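Local coordinates for GDSL-like protein (Roseburia intestinalis L1-82, PDB 6HH9) that probably removes acetyl groups from xylan or related polysaccharides as an SGNH-clan esterase, and here binds a beta-1,4-linked chain of mannose units, at residues K295-P300 against W326-E331; A301-I306 against D319-E324; A77-T82 against R261-C266. All coordinates share one frame; numbering follows the deposited sequence.

Contact 1 of 3, residues K295-P300 against W326-E331; sequences KSVKLP and WGDKLE. With BMA (beta-D-mannopyranose), chain E; BMA (beta-D-mannopyranose), chain B.
Lys-295 and Lys-329 form an antiparallel, hydrogen-bonded pair, and their side chains stand on the same face of the sheet. Lys-295 N lies 3.0 Å from Lys-329 O, and the reciprocal bond from Lys-329 N to Lys-295 O measures 3.1 Å. On that face both ammonium groups converge on one carboxylate oxygen. Lys-295, extended beyond CG, slants past Glu-331 and places NZ 2.8 Å from Glu-331 OE1 on its anti side, while Lys-329 NZ reaches the same oxygen at 2.9 Å on the syn side. The two nitrogens come from opposite faces of the carboxylate plane, so the shared negative charge probably offsets their mutual repulsion. Glu-331 meets them through a bend at chi2 (60°).

Beyond the strand pair, Asp-328 turns its carboxylate to Val-297. Asp-328 OD1 takes the backbone N-H of Val-297 at 2.9 Å from its N, the bond being nearly straight (166° at the hydrogen). Asp-328 OD1 is also 3.1 Å from Val-297 CG2, and Val-297 CG1 sits against Gly-327 O, which makes this end of the contact close-packed. Trp-326 points away from the loop: its indole lies beneath the chain E mannose, whose C5 stands 3.5 Å above the ring centre, a carbohydrate CH-pi platform, while its NE1 is hydrogen-bonded to Glu-324 OE1.

Strand 329-336 thus lies antiparallel to strand 288-295, and Ser-296, just past the latter, continues by backbone hydrogen bonds to Ala-320 and Phe-322 in the adjoining loop.

Contact 2 of 3, residues A301-I306 against D319-E324; sequences APVAEI and DANFDE. With BMA (beta-D-mannopyranose), chain C.
Asn-321 closes its amide onto Ala-301 with both ends at once. Asn-321 OD1 accepts from Ala-301 N at 2.7 Å and its ND2 donates to Ala-301 O at 2.9 Å, yet neither bond is straight, the angles at hydrogen being 139° and 138°. The latter donor stands above the carbonyl plane of Ala-301. The rotation of the amide is fixed from behind: Asp-319 OD1 receives Asn-321 ND2 on its syn lone pair, with the carboxylate oxygen close to the amide plane, and also accepts Asn-321 N from above the carboxylate plane, both at 2.8 Å. The second of these bonds defines an Asx turn. Asn-321 CG lies beside its own backbone N (chi1 -62°), which lets one oxygen of Asp-319 serve main chain and side chain together. Val-303 CG2 fills in against this polar cluster, 3.5 Å from Asp-319 OD1.

The other joints are looser. Ala-320 N reaches Pro-302 O by a weak bond of 3.4 Å, and the CB methyl groups of Ala-301 and Ala-320 touch at 4.1 Å. From Phe-322 onward the chain leaves strand 303-308 and heads for the sugar, Asp-323 being exposed to solvent. There Glu-324 OE1 accepts the O2 hydroxyl of the chain C mannose.

Val-303 and Asp-319 are a non-hydrogen-bonded antiparallel pair where strands 303-308 and 316-319 meet. Strand 342-352 flanks 303-308 across from 316-319, and Phe-361 of strand 361-370 packs on Pro-302 and Ala-320.

Contact 3 of 3, residues A77-T82 against R261-C266; sequences AGIGGT and RDITDC. With BMA (beta-D-mannopyranose), chain B; BMA (beta-D-mannopyranose), chain E.
The flat groups here are peptides and carboxylates: Ile-263 CD1 rests over one face of the Ala-77 to Gly-78 peptide, 3.6 Å from Ala-77 C, and comes as near as 3.5 Å to Ala-77 CA. At the carbonyl oxygen of the next peptide, Gly-78 O, lies Thr-264 CG2. Segment 77-82 is the loop after strand 72-76, an outermost strand of the SGNH-type mixed sheet, and probably corresponds to the loop that in SGNH hydrolases supplies a glycine of the oxyanion hole. In the facing loop the carboxylate of Asp-262 is met from above its plane by Thr-264 N, 2.9 Å from Asp-262 OD2. This is an Asx turn, superposed on a type I beta turn from Asp-262 to Asp-265 that the bond from Asp-265 N to Asp-262 O closes at 3.0 Å. These turns present Ile-263 at the tip of the loop, aimed at segment 77-82.

The contact itself is apolar. Ile-79 and Ile-263 pass each other at a slant, Ile-79 CG1 meeting Ile-263 CD1 at 3.8 Å, while Ile-79 CD1 runs back to the base of Ile-263, next to its O and CB. Ile-263 CG1 sits between its backbone N and carbonyl carbon (chi1 61°), and with chi2 near 180° the terminal methyl is carried outward onto the peptide. Arg-90 of helix 84-96 lies against both isoleucines.

Segment 77-82 ends in a type II turn from Ile-79 to Thr-82, with Gly-81 at positive phi. The bare backbone there leaves room for sugar: Gly-80 CA lies 3.2 Å from O6 of the chain B mannose. Behind it, Thr-82 OG1 donates back to Ile-79 O at 2.7 Å, from above that carbonyl plane.

From the N terminus, contact 3 comes first: 77-82 leaves the mixed sheet of the hydrolase part and, 179 residues later, 261-266 returns to pack on it, joining that part to the later antiparallel sheets. Only after this does contact 1 open, at 295-300. Its loop returns at 326-331, and contact 2 forms and closes within it, its own shorter loop running through strands 303-308 and 316-319. Contacts 1 and 2 touch directly and bridge the two antiparallel sheets. Leu-330 packs on Cys-266 and Thr-82, linking contacts 1 and 3, which also share the chain B and chain E mannoses; contact 2 meets the chain C unit.

Contact 1 of 3, residues K295-P300 against W326-E331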
loop_
_atom_site.group_PDB
_atom_site.type_symbol
_atom_site.label_atom_id
_atom_site.label_comp_id
_atom_site.label_asym_id
_atom_site.label_seq_id
_atom_site.Cartn_x
_atom_site.Cartn_y
_atom_site.Cartn_z
ATOM N N LYS A 295 12.454 11.188 1.474
ATOM C CA LYS A 295 12.811 11.919 2.674
ATOM C C LYS A 295 13.961 11.149 3.317
ATOM O O LYS A 295 13.801 9.961 3.643
ATOM C CB LYS A 295 11.585 12.110 3.576
ATOM C CG LYS A 295 10.676 13.251 3.132
ATOM C CD LYS A 295 9.450 13.496 3.985
ATOM C CE LYS A 295 8.787 14.810 3.616
ATOM N NZ LYS A 295 7.369 14.875 4.043
ATOM N N SER A 296 15.122 11.812 3.417
ATOM C CA SER A 296 16.371 11.186 3.887
ATOM C C SER A 296 16.501 11.278 5.413
ATOM O O SER A 296 16.314 12.371 5.971
ATOM C CB SER A 296 17.543 11.840 3.209
ATOM O OG SER A 296 18.757 11.202 3.570
ATOM N N VAL A 297 16.821 10.150 6.073
ATOM C CA VAL A 297 17.305 10.144 7.505
ATOM C C VAL A 297 18.711 10.740 7.589
ATOM O O VAL A 297 19.075 11.203 8.677
ATOM C CB VAL A 297 17.342 8.780 8.229
ATOM C CG1 VAL A 297 16.070 8.512 9.001
ATOM C CG2 VAL A 297 17.710 7.603 7.353
ATOM N N LYS A 298 19.494 10.673 6.493
ATOM C CA LYS A 298 20.821 11.315 6.429
ATOM C C LYS A 298 20.666 12.786 6.041
ATOM O O LYS A 298 20.326 13.088 4.914
ATOM C CB LYS A 298 21.736 10.638 5.409
ATOM C CG LYS A 298 22.547 9.467 5.943
ATOM C CD LYS A 298 22.737 8.425 4.886
ATOM C CE LYS A 298 21.437 7.716 4.551
ATOM N NZ LYS A 298 21.219 7.580 3.089
ATOM N N LEU A 299 20.932 13.676 7.000
ATOM C CA LEU A 299 20.815 15.124 6.837
ATOM C C LEU A 299 22.199 15.745 6.664
ATOM O O LEU A 299 23.201 15.133 7.018
ATOM C CB LEU A 299 20.120 15.695 8.078
ATOM C CG LEU A 299 18.746 15.108 8.393
ATOM C CD1 LEU A 299 18.168 15.737 9.660
ATOM C CD2 LEU A 299 17.804 15.276 7.205
ATOM N N PRO A 300 22.255 16.950 6.081
ATOM C CA PRO A 300 21.144 17.597 5.400
ATOM C C PRO A 300 20.979 17.069 3.968
ATOM O O PRO A 300 21.792 16.280 3.505
ATOM C CB PRO A 300 21.552 19.075 5.381
ATOM C CG PRO A 300 23.032 19.004 5.148
ATOM C CD PRO A 300 23.477 17.656 5.698
ATOM N N TRP A 326 13.517 7.044 12.006
ATOM C CA TRP A 326 13.409 5.577 11.968
ATOM C C TRP A 326 14.093 5.011 10.719
ATOM O O TRP A 326 14.470 3.844 10.687
ATOM C CB TRP A 326 11.937 5.137 12.044
ATOM C CG TRP A 326 11.034 5.769 11.027
ATOM C CD1 TRP A 326 10.190 6.822 11.228
ATOM C CD2 TRP A 326 10.860 5.380 9.650
ATOM N NE1 TRP A 326 9.513 7.116 10.073
ATOM C CE2 TRP A 326 9.902 6.249 9.091
ATOM C CE3 TRP A 326 11.403 4.379 8.842
ATOM C CZ2 TRP A 326 9.477 6.143 7.769
ATOM C CZ3 TRP A 326 10.989 4.276 7.534
ATOM C CH2 TRP A 326 10.047 5.155 7.002
ATOM N N GLY A 327 14.199 5.842 9.681
ATOM C CA GLY A 327 14.735 5.447 8.370
ATOM C C GLY A 327 14.211 6.356 7.270
ATOM O O GLY A 327 13.456 7.293 7.537
ATOM N N ASP A 328 14.630 6.071 6.037
ATOM C CA ASP A 328 14.214 6.786 4.851
ATOM C C ASP A 328 12.735 6.495 4.571
ATOM O O ASP A 328 12.242 5.395 4.837
ATOM C CB ASP A 328 15.054 6.386 3.641
ATOM C CG ASP A 328 16.492 6.872 3.667
ATOM O OD1 ASP A 328 16.774 7.861 4.371
ATOM O OD2 ASP A 328 17.322 6.258 2.957
ATOM N N LYS A 329 12.027 7.509 4.065
ATOM C CA LYS A 329 10.626 7.389 3.739
ATOM C C LYS A 329 10.442 7.637 2.244
ATOM O O LYS A 329 11.002 8.584 1.682
ATOM C CB LYS A 329 9.781 8.393 4.518
ATOM C CG LYS A 329 8.313 8.424 4.112
ATOM C CD LYS A 329 7.474 9.354 4.940
ATOM C CE LYS A 329 6.004 8.989 4.934
ATOM N NZ LYS A 329 5.174 10.170 5.255
ATOM N N LEU A 330 9.622 6.798 1.620
ATOM C CA LEU A 330 9.156 7.033 0.275
ATOM C C LEU A 330 7.900 7.898 0.357
ATOM O O LEU A 330 6.783 7.401 0.464
ATOM C CB LEU A 330 8.881 5.681 -0.379
ATOM C CG LEU A 330 8.431 5.731 -1.833
ATOM C CD1 LEU A 330 9.504 6.346 -2.720
ATOM C CD2 LEU A 330 8.058 4.334 -2.303
ATOM N N GLU A 331 8.102 9.211 0.347
ATOM C CA GLU A 331 6.992 10.140 0.513
ATOM C C GLU A 331 6.165 10.180 -0.785
ATOM O O GLU A 331 6.673 9.946 -1.858
ATOM C CB GLU A 331 7.513 11.526 0.897
ATOM C CG GLU A 331 6.423 12.497 1.306
ATOM C CD GLU A 331 5.602 12.063 2.504
ATOM O OE1 GLU A 331 5.951 12.448 3.645
ATOM O OE2 GLU A 331 4.623 11.332 2.295
HETATM C C1 BMA E . 8.087 2.250 9.256
HETATM C C2 BMA E . 6.677 2.456 8.655
HETATM C C3 BMA E . 6.164 3.868 8.907
HETATM C C4 BMA E . 6.359 4.250 10.382
HETATM C C5 BMA E . 7.778 3.908 10.895
HETATM C C6 BMA E . 7.958 4.164 12.391
HETATM O O2 BMA E . 5.694 1.516 9.144
HETATM O O3 BMA E . 4.786 3.903 8.506
HETATM O O4 BMA E . 6.120 5.656 10.592
HETATM O O5 BMA E . 8.143 2.547 10.655
HETATM O O6 BMA E . 7.548 3.008 13.111
HETATM C C1 BMA B . 12.151 -1.114 8.947
HETATM C C2 BMA B . 11.905 -0.287 10.209
HETATM C C3 BMA B . 10.413 0.046 10.311
HETATM C C4 BMA B . 9.975 0.793 9.052
HETATM C C5 BMA B . 10.376 -0.008 7.820
HETATM C C6 BMA B . 10.043 0.705 6.517
HETATM O O2 BMA B . 12.678 0.919 10.138
HETATM O O3 BMA B . 10.098 0.771 11.519
HETATM O O4 BMA B . 8.549 0.912 9.013
HETATM O O5 BMA B . 11.779 -0.315 7.823
HETATM O O6 BMA B . 10.083 -0.294 5.496
#

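Contact 2 of 3, residues A301-I306 against D319-E324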
loop_
_atom_site.group_PDB
_atom_site.type_symbol
_atom_site.label_atom_id
_atom_site.label_comp_id
_atom_site.label_asym_id
_atom_site.label_seq_id
_atom_site.Cartn_x
_atom_site.Cartn_y
_atom_site.Cartn_z
ATOM N N ALA A 301 19.929 17.526 3.293
ATOM C CA ALA A 301 19.612 17.103 1.934
ATOM C C ALA A 301 18.920 18.247 1.194
ATOM O O ALA A 301 18.503 19.233 1.799
ATOM C CB ALA A 301 18.771 15.847 1.967
ATOM N N PRO A 302 18.829 18.185 -0.149
ATOM C CA PRO A 302 18.193 19.256 -0.919
ATOM C C PRO A 302 16.708 19.493 -0.622
ATOM O O PRO A 302 16.031 18.645 -0.060
ATOM C CB PRO A 302 18.347 18.790 -2.374
ATOM C CG PRO A 302 19.558 17.875 -2.330
ATOM C CD PRO A 302 19.443 17.152 -1.000
ATOM N N VAL A 303 16.232 20.673 -1.006
ATOM C CA VAL A 303 14.815 20.975 -1.014
ATOM C C VAL A 303 14.416 21.322 -2.446
ATOM O O VAL A 303 15.140 22.050 -3.128
ATOM C CB VAL A 303 14.498 22.136 -0.063
ATOM C CG1 VAL A 303 13.044 22.556 -0.160
ATOM C CG2 VAL A 303 14.904 21.797 1.367
ATOM N N ALA A 304 13.292 20.771 -2.901
ATOM C CA ALA A 304 12.801 21.050 -4.234
ATOM C C ALA A 304 11.417 21.669 -4.119
ATOM O O ALA A 304 10.795 21.579 -3.066
ATOM C CB ALA A 304 12.759 19.776 -5.043
ATOM N N GLU A 305 10.944 22.268 -5.209
ATOM C CA GLU A 305 9.531 22.605 -5.325
ATOM C C GLU A 305 8.988 21.980 -6.606
ATOM O O GLU A 305 9.751 21.755 -7.552
ATOM C CB GLU A 305 9.305 24.113 -5.336
ATOM C CG GLU A 305 9.858 24.773 -6.584
ATOM C CD GLU A 305 9.774 26.288 -6.599
ATOM O OE1 GLU A 305 9.393 26.873 -5.548
ATOM O OE2 GLU A 305 10.115 26.863 -7.655
ATOM N N ILE A 306 7.678 21.713 -6.606
ATOM C CA ILE A 306 6.954 21.136 -7.758
ATOM C C ILE A 306 5.883 22.142 -8.206
ATOM O O ILE A 306 5.157 22.687 -7.382
ATOM C CB ILE A 306 6.368 19.736 -7.447
ATOM C CG1 ILE A 306 5.690 19.119 -8.669
ATOM C CG2 ILE A 306 5.424 19.752 -6.255
ATOM C CD1 ILE A 306 5.226 17.687 -8.469
ATOM N N ASP A 319 10.540 18.814 0.792
ATOM C CA ASP A 319 11.705 18.876 1.655
ATOM C C ASP A 319 12.200 17.445 1.906
ATOM O O ASP A 319 11.534 16.664 2.566
ATOM C CB ASP A 319 11.365 19.616 2.950
ATOM C CG ASP A 319 12.571 19.942 3.803
ATOM O OD1 ASP A 319 13.667 19.394 3.516
ATOM O OD2 ASP A 319 12.415 20.759 4.735
ATOM N N ALA A 320 13.384 17.123 1.382
ATOM C CA ALA A 320 14.005 15.811 1.579
ATOM C C ALA A 320 14.697 15.701 2.946
ATOM O O ALA A 320 15.336 14.696 3.203
ATOM C CB ALA A 320 14.990 15.549 0.469
ATOM N N ASN A 321 14.602 16.730 3.795
ATOM C CA ASN A 321 15.155 16.695 5.167
ATOM C C ASN A 321 14.088 16.121 6.106
ATOM O O ASN A 321 13.176 16.833 6.576
ATOM C CB ASN A 321 15.647 18.064 5.656
ATOM C CG ASN A 321 16.783 18.616 4.822
ATOM O OD1 ASN A 321 17.933 18.226 5.020
ATOM N ND2 ASN A 321 16.471 19.509 3.890
ATOM N N PHE A 322 14.195 14.816 6.366
ATOM C CA PHE A 322 13.152 14.123 7.102
ATOM C C PHE A 322 13.253 14.584 8.554
ATOM O O PHE A 322 14.343 14.766 9.063
ATOM C CB PHE A 322 13.284 12.609 6.888
ATOM C CG PHE A 322 12.099 11.751 7.261
ATOM C CD1 PHE A 322 10.819 12.268 7.358
ATOM C CD2 PHE A 322 12.271 10.400 7.498
ATOM C CE1 PHE A 322 9.744 11.459 7.694
ATOM C CE2 PHE A 322 11.196 9.591 7.832
ATOM C CZ PHE A 322 9.931 10.119 7.925
ATOM N N ASP A 323 12.100 14.808 9.189
ATOM C CA ASP A 323 12.042 15.230 10.584
ATOM C C ASP A 323 11.786 14.012 11.489
ATOM O O ASP A 323 11.601 14.187 12.699
ATOM C CB ASP A 323 11.013 16.352 10.772
ATOM C CG ASP A 323 9.590 16.012 10.340
ATOM O OD1 ASP A 323 9.415 15.036 9.576
ATOM O OD2 ASP A 323 8.665 16.739 10.770
ATOM N N GLU A 324 11.803 12.790 10.921
ATOM C CA GLU A 324 11.641 11.544 11.704
ATOM C C GLU A 324 12.952 10.776 11.600
ATOM O O GLU A 324 13.753 11.110 10.747
ATOM C CB GLU A 324 10.441 10.730 11.211
ATOM C CG GLU A 324 9.111 11.427 11.410
ATOM C CD GLU A 324 7.879 10.667 10.931
ATOM O OE1 GLU A 324 7.814 9.430 11.149
ATOM O OE2 GLU A 324 6.963 11.323 10.373
HETATM C C1 BMA C . 4.875 5.912 11.273
HETATM C C2 BMA C . 4.953 7.284 11.929
HETATM C C3 BMA C . 3.658 7.736 12.613
HETATM C C4 BMA C . 2.473 7.586 11.662
HETATM C C5 BMA C . 2.522 6.238 10.920
HETATM C C6 BMA C . 1.520 6.278 9.762
HETATM O O2 BMA C . 5.277 8.221 10.905
HETATM O O3 BMA C . 3.788 9.124 12.990
HETATM O O4 BMA C . 1.192 7.764 12.328
HETATM O O5 BMA C . 3.791 5.878 10.356
HETATM O O6 BMA C . 2.205 6.624 8.567
#

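Contact 3 of 3, residues A77-T82 against R261-C266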
loop_
_atom_site.group_PDB
_atom_site.type_symbol
_atom_site.label_atom_id
_atom_site.label_comp_id
_atom_site.label_asym_id
_atom_site.label_seq_id
_atom_site.Cartn_x
_atom_site.Cartn_y
_atom_site.Cartn_z
ATOM N N ALA A 77 3.932 -8.239 -1.878
ATOM C CA ALA A 77 4.029 -6.925 -2.497
ATOM C C ALA A 77 3.943 -5.806 -1.449
ATOM O O ALA A 77 3.462 -4.702 -1.729
ATOM C CB ALA A 77 2.923 -6.779 -3.514
ATOM N N GLY A 78 4.402 -6.084 -0.229
ATOM C CA GLY A 78 4.450 -5.073 0.813
ATOM C C GLY A 78 5.602 -4.107 0.592
ATOM O O GLY A 78 6.681 -4.518 0.199
ATOM N N ILE A 79 5.351 -2.815 0.829
ATOM C CA ILE A 79 6.399 -1.793 0.912
ATOM C C ILE A 79 6.158 -0.926 2.158
ATOM O O ILE A 79 5.075 -0.349 2.346
ATOM C CB ILE A 79 6.458 -0.936 -0.370
ATOM C CG1 ILE A 79 6.524 -1.803 -1.633
ATOM C CG2 ILE A 79 7.627 0.044 -0.282
ATOM C CD1 ILE A 79 6.484 -1.020 -2.928
ATOM N N GLY A 80 7.185 -0.836 3.008
ATOM C CA GLY A 80 7.103 -0.089 4.264
ATOM C C GLY A 80 6.880 1.399 4.041
ATOM O O GLY A 80 7.442 1.990 3.135
ATOM N N GLY A 81 6.016 1.976 4.875
ATOM C CA GLY A 81 5.793 3.403 4.943
ATOM C C GLY A 81 5.058 3.940 3.734
ATOM O O GLY A 81 5.271 5.095 3.368
ATOM N N THR A 82 4.184 3.108 3.139
ATOM C CA THR A 82 3.420 3.460 1.940
ATOM C C THR A 82 1.936 3.147 2.150
ATOM O O THR A 82 1.568 2.312 2.972
ATOM C CB THR A 82 3.973 2.785 0.682
ATOM O OG1 THR A 82 3.765 1.367 0.712
ATOM C CG2 THR A 82 5.441 3.104 0.495
ATOM N N ARG A 261 16.637 -4.399 -6.889
ATOM C CA ARG A 261 16.725 -5.754 -6.352
ATOM C C ARG A 261 15.321 -6.319 -6.118
ATOM O O ARG A 261 15.067 -7.478 -6.397
ATOM C CB ARG A 261 17.541 -5.773 -5.053
ATOM C CG ARG A 261 19.044 -5.712 -5.281
ATOM C CD ARG A 261 19.829 -5.517 -3.998
ATOM N NE ARG A 261 21.113 -4.871 -4.257
ATOM C CZ ARG A 261 22.271 -5.506 -4.417
ATOM N NH1 ARG A 261 22.326 -6.827 -4.357
ATOM N NH2 ARG A 261 23.373 -4.811 -4.647
ATOM N N ASP A 262 14.432 -5.498 -5.562
ATOM C CA ASP A 262 13.055 -5.876 -5.323
ATOM C C ASP A 262 12.270 -4.581 -5.135
ATOM O O ASP A 262 12.862 -3.520 -5.134
ATOM C CB ASP A 262 12.940 -6.805 -4.113
ATOM C CG ASP A 262 13.508 -6.195 -2.843
ATOM O OD1 ASP A 262 14.734 -6.271 -2.654
ATOM O OD2 ASP A 262 12.723 -5.618 -2.068
ATOM N N ILE A 263 10.953 -4.683 -4.945
ATOM C CA ILE A 263 10.106 -3.503 -4.844
ATOM C C ILE A 263 10.477 -2.674 -3.606
ATOM O O ILE A 263 10.293 -1.467 -3.628
ATOM C CB ILE A 263 8.607 -3.867 -4.885
ATOM C CG1 ILE A 263 8.191 -4.777 -3.730
ATOM C CG2 ILE A 263 8.240 -4.472 -6.231
ATOM C CD1 ILE A 263 6.706 -5.036 -3.684
ATOM N N THR A 264 11.022 -3.306 -2.557
ATOM C CA THR A 264 11.399 -2.603 -1.302
ATOM C C THR A 264 12.668 -1.754 -1.511
ATOM O O THR A 264 12.961 -0.909 -0.706
ATOM C CB THR A 264 11.584 -3.557 -0.108
ATOM O OG1 THR A 264 12.883 -4.149 -0.170
ATOM C CG2 THR A 264 10.534 -4.649 -0.026
ATOM N N ASP A 265 13.439 -2.045 -2.560
ATOM C CA ASP A 265 14.508 -1.170 -3.054
ATOM C C ASP A 265 13.837 -0.044 -3.850
ATOM O O ASP A 265 13.906 -0.012 -5.086
ATOM C CB ASP A 265 15.521 -1.993 -3.865
ATOM C CG ASP A 265 16.845 -1.318 -4.172
ATOM O OD1 ASP A 265 17.149 -0.251 -3.554
ATOM O OD2 ASP A 265 17.586 -1.874 -5.040
ATOM N N CYS A 266 13.179 0.869 -3.118
ATOM C CA CYS A 266 12.146 1.759 -3.687
ATOM C C CYS A 266 12.716 3.061 -4.267
ATOM O O CYS A 266 12.000 3.771 -4.981
ATOM C CB CYS A 266 11.064 2.084 -2.666
ATOM S SG CYS A 266 11.679 2.752 -1.097
HETATM C C1 BMA B . 12.151 -1.114 8.947
HETATM C C2 BMA B . 11.905 -0.287 10.209
HETATM C C3 BMA B . 10.413 0.046 10.311
HETATM C C4 BMA B . 9.975 0.793 9.052
HETATM C C5 BMA B . 10.376 -0.008 7.820
HETATM C C6 BMA B . 10.043 0.705 6.517
HETATM O O2 BMA B . 12.678 0.919 10.138
HETATM O O3 BMA B . 10.098 0.771 11.519
HETATM O O4 BMA B . 8.549 0.912 9.013
HETATM O O5 BMA B . 11.779 -0.315 7.823
HETATM O O6 BMA B . 10.083 -0.294 5.496
HETATM C C1 BMA E . 8.087 2.250 9.256
HETATM C C2 BMA E . 6.677 2.456 8.655
HETATM C C3 BMA E . 6.164 3.868 8.907
HETATM C C4 BMA E . 6.359 4.250 10.382
HETATM C C5 BMA E . 7.778 3.908 10.895
HETATM C C6 BMA E . 7.958 4.164 12.391
HETATM O O2 BMA E . 5.694 1.516 9.144
HETATM O O3 BMA E . 4.786 3.903 8.506
HETATM O O4 BMA E . 6.120 5.656 10.592
HETATM O O5 BMA E . 8.143 2.547 10.655
HETATM O O6 BMA E . 7.548 3.008 13.111
#